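Local coordinates for variant surface glycoprotein MITAT 1.1 (Trypanosoma brucei brucei, PDB 5LY9) that forms the dense surface coat of the parasite, whose serial replacement by antigenically distinct variants lets the trypanosome evade the host immune response, at residues 14-19 with 141-146; 18-23 with 156-161. One frame throughout, in Å; residues are numbered along the deposited sequence.

Both contacts fasten passing chain to helix 8-21 in the N-terminal part of this A-type variant surface glycoprotein, with centres about 10 Å apart. Contact 1 is partly buried and covalent: a disulfide joins the helix to the chain leaving strand 143-144, and a single water adds a polar bridge. Contact 2, nearer the centre of the chain but at the surface, takes the C-terminal end of the same helix and the residues that follow, with a loop without regular structure, which one carboxylate gathers through hydrogen bonds. Thr18 and Thr19 belong to both helical segments, and the two sites meet where Lys16 and Leu17 pack against Glu161.

Contact 1 (14-19 with 141-146); sequences LCKLTT and DDQECA
A disulfide between Cys15 on helix 8-21 and Cys145, just past edge strand 143-144 of a small three-stranded antiparallel sheet, joins helix to sheet in this A-type variant surface glycoprotein domain. The CA atoms of Cys15 and Cys145 lie 4.8 Å apart, and the bridge twists at SG-SG with chi3 -73°. Cys15 turns its SG back beside its own backbone N, whereas Cys145 holds its SG anti to N (chi1 -156°); both residues are buried, and Leu109 of helix 62-114 packs on Cys145.

Gln143 packs beside the disulfide, against CB of Cys15, and buries the most surface on the strand side. Its CG starts anti to the backbone N and rests 3.5 Å from CB of Cys15; a bend at chi2 (49°) then brings the amide across the Lys16 side chain at about a right angle, with OE1 3.5 Å from CG of Lys16. The amide is held from within its own segment: NE2 donates to Glu144 O at 2.7 Å, on a lone pair in the carbonyl plane and nearly in the amide plane of Gln143.

Thr19 lies one helical turn beyond Cys15. Its OG1 donates to Cys15 O, approaching from above the carbonyl plane, so that this oxygen receives both the hydroxyl and Thr19 N. The same OG1 accepts from a water 2.7 Å away, and that water takes the N-H of Ala146 at 2.9 Å.

Contact 2 (18-23 with 156-161); sequences TTELSK and AATRTE
Three donors from loop 156-161, between strands 143-144 and 173-174, converge on one carboxylate oxygen, OE1 of Glu20, near the C-terminal end of helix 8-21. Thr158 OG1 gives the shortest bond, 2.5 Å to Glu20 OE1, arriving on the anti lone pair; its chi1 of 60° sets the hydroxyl in the crowded position between backbone N and carbonyl carbon. Thr160 N takes the syn lone pair of OE1, with a bent N-H...O angle of 135°. Glu161 N reaches Glu20 OE1 at 3.0 Å along a straighter path (159°), but from above the carboxylate plane. Glu20 gets there by an extended chain, CG anti to the backbone N, crossing Thr158 obliquely.

The other oxygen, OE2, forms a salt bridge with Arg253 and accepts from Leu162 N. Arg253 also bonds Thr158 O, which lies close to the Glu20 carboxylate without bonding it. Within the loop, Thr160 OG1 donates to Glu161 OE2, an oxygen 4.5 Å from Glu20 OE1.

Farther along, water bridges the backbones, donating to Glu20 O and accepting from Thr158 N, each at 2.9 Å. At the end of the segment Lys23 lays its CB 3.7 Å from CB of Ala157, and its extended chain carries NZ to two waters that lead to the O and N of Ala156.

The contact thus ties irregular chain to the end of helix 8-21 within the A-type variant surface glycoprotein domain, gathering it around a buried acidic group whose donors are chiefly backbone N-H groups and a hydroxyl. Together with Arg253, they would favour the ionised form of Glu20 and probably ease the repulsion from Glu161.

Contact 1 (14-19 with 141-146)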
# COMPACT_ATOMS: atom_id res chain seq x y z
N LEU A 14 21.73 14.17 1.54
CA LEU A 14 20.62 13.76 2.35
C LEU A 14 19.36 14.52 2.02
O LEU A 14 18.28 13.94 1.99
CB LEU A 14 20.92 13.87 3.87
CG LEU A 14 22.01 12.86 4.34
CD1 LEU A 14 22.52 13.28 5.69
CD2 LEU A 14 21.51 11.43 4.37
N CYS A 15 19.49 15.83 1.82
CA CYS A 15 18.33 16.65 1.32
C CYS A 15 17.77 16.13 -0.03
O CYS A 15 16.60 16.00 -0.22
CB CYS A 15 18.68 18.11 1.16
SG CYS A 15 18.98 18.94 2.74
N LYS A 16 18.66 15.77 -0.95
CA LYS A 16 18.25 15.19 -2.22
C LYS A 16 17.52 13.88 -2.00
O LYS A 16 16.50 13.63 -2.65
CB LYS A 16 19.47 14.98 -3.15
CG LYS A 16 20.07 16.27 -3.68
CD LYS A 16 21.45 16.01 -4.30
CE LYS A 16 21.47 15.32 -5.59
NZ LYS A 16 22.83 15.30 -6.28
N LEU A 17 18.02 13.06 -1.11
CA LEU A 17 17.40 11.76 -0.87
C LEU A 17 16.04 11.94 -0.23
O LEU A 17 15.09 11.29 -0.68
CB LEU A 17 18.29 10.89 -0.01
CG LEU A 17 17.77 9.51 0.43
CD1 LEU A 17 17.45 8.63 -0.80
CD2 LEU A 17 18.74 8.78 1.38
N THR A 18 15.94 12.80 0.81
CA THR A 18 14.64 12.98 1.41
C THR A 18 13.60 13.52 0.40
O THR A 18 12.45 13.09 0.40
CB THR A 18 14.69 13.75 2.78
OG1 THR A 18 13.40 13.63 3.39
CG2 THR A 18 14.95 15.14 2.53
N THR A 19 14.03 14.44 -0.48
CA THR A 19 13.19 14.91 -1.58
C THR A 19 12.73 13.76 -2.50
O THR A 19 11.56 13.66 -2.81
CB THR A 19 13.95 16.01 -2.37
OG1 THR A 19 14.33 17.07 -1.45
CG2 THR A 19 13.10 16.52 -3.48
N ASP A 141 20.04 26.58 1.70
CA ASP A 141 20.73 27.26 0.61
C ASP A 141 20.04 27.04 -0.72
O ASP A 141 18.89 27.45 -0.94
CB ASP A 141 22.16 26.80 0.62
CG ASP A 141 22.97 27.35 1.83
OD1 ASP A 141 22.74 28.47 2.46
OD2 ASP A 141 23.89 26.60 2.10
N ASP A 142 20.70 26.44 -1.64
CA ASP A 142 20.01 26.31 -2.91
C ASP A 142 19.36 24.95 -3.09
O ASP A 142 18.96 24.65 -4.18
CB ASP A 142 20.99 26.60 -4.04
CG ASP A 142 22.21 25.73 -4.03
OD1 ASP A 142 22.57 25.17 -2.96
OD2 ASP A 142 22.87 25.63 -5.13
N GLN A 143 19.31 24.11 -2.05
CA GLN A 143 18.87 22.72 -2.19
C GLN A 143 17.48 22.56 -1.56
O GLN A 143 17.31 22.87 -0.37
CB GLN A 143 19.87 21.82 -1.49
CG GLN A 143 19.56 20.33 -1.44
CD GLN A 143 19.15 19.71 -2.74
OE1 GLN A 143 19.95 19.78 -3.68
NE2 GLN A 143 17.90 19.04 -2.82
N GLU A 144 16.52 22.03 -2.31
CA GLU A 144 15.25 21.68 -1.72
C GLU A 144 15.52 20.68 -0.58
O GLU A 144 16.25 19.68 -0.73
CB GLU A 144 14.35 21.08 -2.75
CG GLU A 144 13.00 20.74 -2.29
CD GLU A 144 12.07 21.86 -1.89
OE1 GLU A 144 12.39 23.06 -1.99
OE2 GLU A 144 10.91 21.50 -1.49
N CYS A 145 14.93 20.98 0.57
CA CYS A 145 15.06 20.16 1.76
C CYS A 145 13.85 20.35 2.69
O CYS A 145 13.98 20.95 3.78
CB CYS A 145 16.36 20.52 2.45
SG CYS A 145 17.00 19.20 3.50
N ALA A 146 12.71 19.85 2.24
CA ALA A 146 11.47 20.05 2.96
C ALA A 146 11.46 18.85 3.91
O ALA A 146 11.33 17.65 3.47
CB ALA A 146 10.25 20.05 2.07
O HOH W 1 12.30 18.04 0.01

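Contact 2 (18-23 with 156-161)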
# COMPACT_ATOMS: atom_id res chain seq x y z
N THR A 18 15.94 12.80 0.81
CA THR A 18 14.64 12.98 1.41
C THR A 18 13.60 13.52 0.40
O THR A 18 12.45 13.09 0.40
CB THR A 18 14.69 13.75 2.78
OG1 THR A 18 13.40 13.63 3.39
CG2 THR A 18 14.95 15.14 2.53
N THR A 19 14.03 14.44 -0.48
CA THR A 19 13.19 14.91 -1.58
C THR A 19 12.73 13.76 -2.50
O THR A 19 11.56 13.66 -2.81
CB THR A 19 13.95 16.01 -2.37
OG1 THR A 19 14.33 17.07 -1.45
CG2 THR A 19 13.10 16.52 -3.48
N GLU A 20 13.63 12.90 -2.87
CA GLU A 20 13.27 11.77 -3.72
C GLU A 20 12.29 10.83 -3.01
O GLU A 20 11.24 10.45 -3.57
CB GLU A 20 14.50 10.99 -4.20
CG GLU A 20 14.14 9.76 -5.05
CD GLU A 20 15.26 9.31 -5.95
OE1 GLU A 20 15.73 10.15 -6.82
OE2 GLU A 20 15.73 8.16 -5.71
N LEU A 21 12.62 10.49 -1.77
CA LEU A 21 11.83 9.57 -0.97
C LEU A 21 10.42 10.06 -0.75
O LEU A 21 9.49 9.29 -0.61
CB LEU A 21 12.51 9.14 0.31
CG LEU A 21 13.87 8.42 0.28
CD1 LEU A 21 14.32 8.23 1.73
CD2 LEU A 21 13.71 7.08 -0.43
N SER A 22 10.23 11.37 -0.74
CA SER A 22 8.95 12.00 -0.48
C SER A 22 7.89 11.56 -1.50
O SER A 22 6.73 11.54 -1.13
CB SER A 22 9.10 13.54 -0.48
OG SER A 22 9.21 13.97 -1.79
N LYS A 23 8.27 11.11 -2.70
CA LYS A 23 7.31 10.72 -3.72
C LYS A 23 7.10 9.24 -3.85
O LYS A 23 6.24 8.84 -4.63
CB LYS A 23 7.67 11.28 -5.11
CG LYS A 23 7.54 12.79 -5.21
CD LYS A 23 7.59 13.28 -6.67
CE LYS A 23 7.12 14.73 -6.75
NZ LYS A 23 7.22 15.10 -8.21
N ALA A 156 5.21 10.47 -10.09
CA ALA A 156 6.33 9.79 -10.69
C ALA A 156 7.54 10.33 -9.90
O ALA A 156 7.87 11.49 -9.99
CB ALA A 156 6.44 10.14 -12.13
N ALA A 157 8.18 9.44 -9.16
CA ALA A 157 9.37 9.79 -8.35
C ALA A 157 10.66 9.75 -9.16
O ALA A 157 10.77 9.12 -10.25
CB ALA A 157 9.45 8.81 -7.24
N THR A 158 11.66 10.48 -8.68
CA THR A 158 12.96 10.41 -9.30
C THR A 158 13.66 9.12 -8.91
O THR A 158 13.28 8.49 -7.95
CB THR A 158 13.80 11.62 -8.99
OG1 THR A 158 14.00 11.76 -7.57
CG2 THR A 158 13.15 12.87 -9.55
N ARG A 159 14.69 8.75 -9.67
CA ARG A 159 15.40 7.52 -9.49
C ARG A 159 16.88 7.71 -9.49
O ARG A 159 17.65 6.76 -9.78
CB ARG A 159 15.00 6.61 -10.68
CG ARG A 159 13.54 6.21 -10.57
CD ARG A 159 13.42 4.93 -9.80
NE ARG A 159 12.03 4.49 -9.64
CZ ARG A 159 11.69 3.34 -9.05
NH1 ARG A 159 12.59 2.50 -8.57
NH2 ARG A 159 10.41 3.05 -8.95
N THR A 160 17.33 8.90 -9.05
CA THR A 160 18.74 9.16 -9.02
C THR A 160 19.36 8.99 -7.69
O THR A 160 20.61 8.80 -7.60
CB THR A 160 19.02 10.63 -9.50
OG1 THR A 160 18.05 11.54 -8.98
CG2 THR A 160 18.92 10.64 -11.04
N GLU A 161 18.55 9.13 -6.62
CA GLU A 161 19.14 9.14 -5.29
C GLU A 161 19.17 7.74 -4.65
O GLU A 161 20.06 7.44 -3.84
CB GLU A 161 18.49 10.14 -4.36
CG GLU A 161 18.30 11.53 -4.99
CD GLU A 161 19.60 12.07 -5.60
OE1 GLU A 161 20.68 11.95 -4.98
OE2 GLU A 161 19.50 12.54 -6.78
O HOH W 2 10.88 11.75 -6.15
O HOH W 3 9.73 13.59 -9.48
O HOH W 4 5.15 13.55 -9.86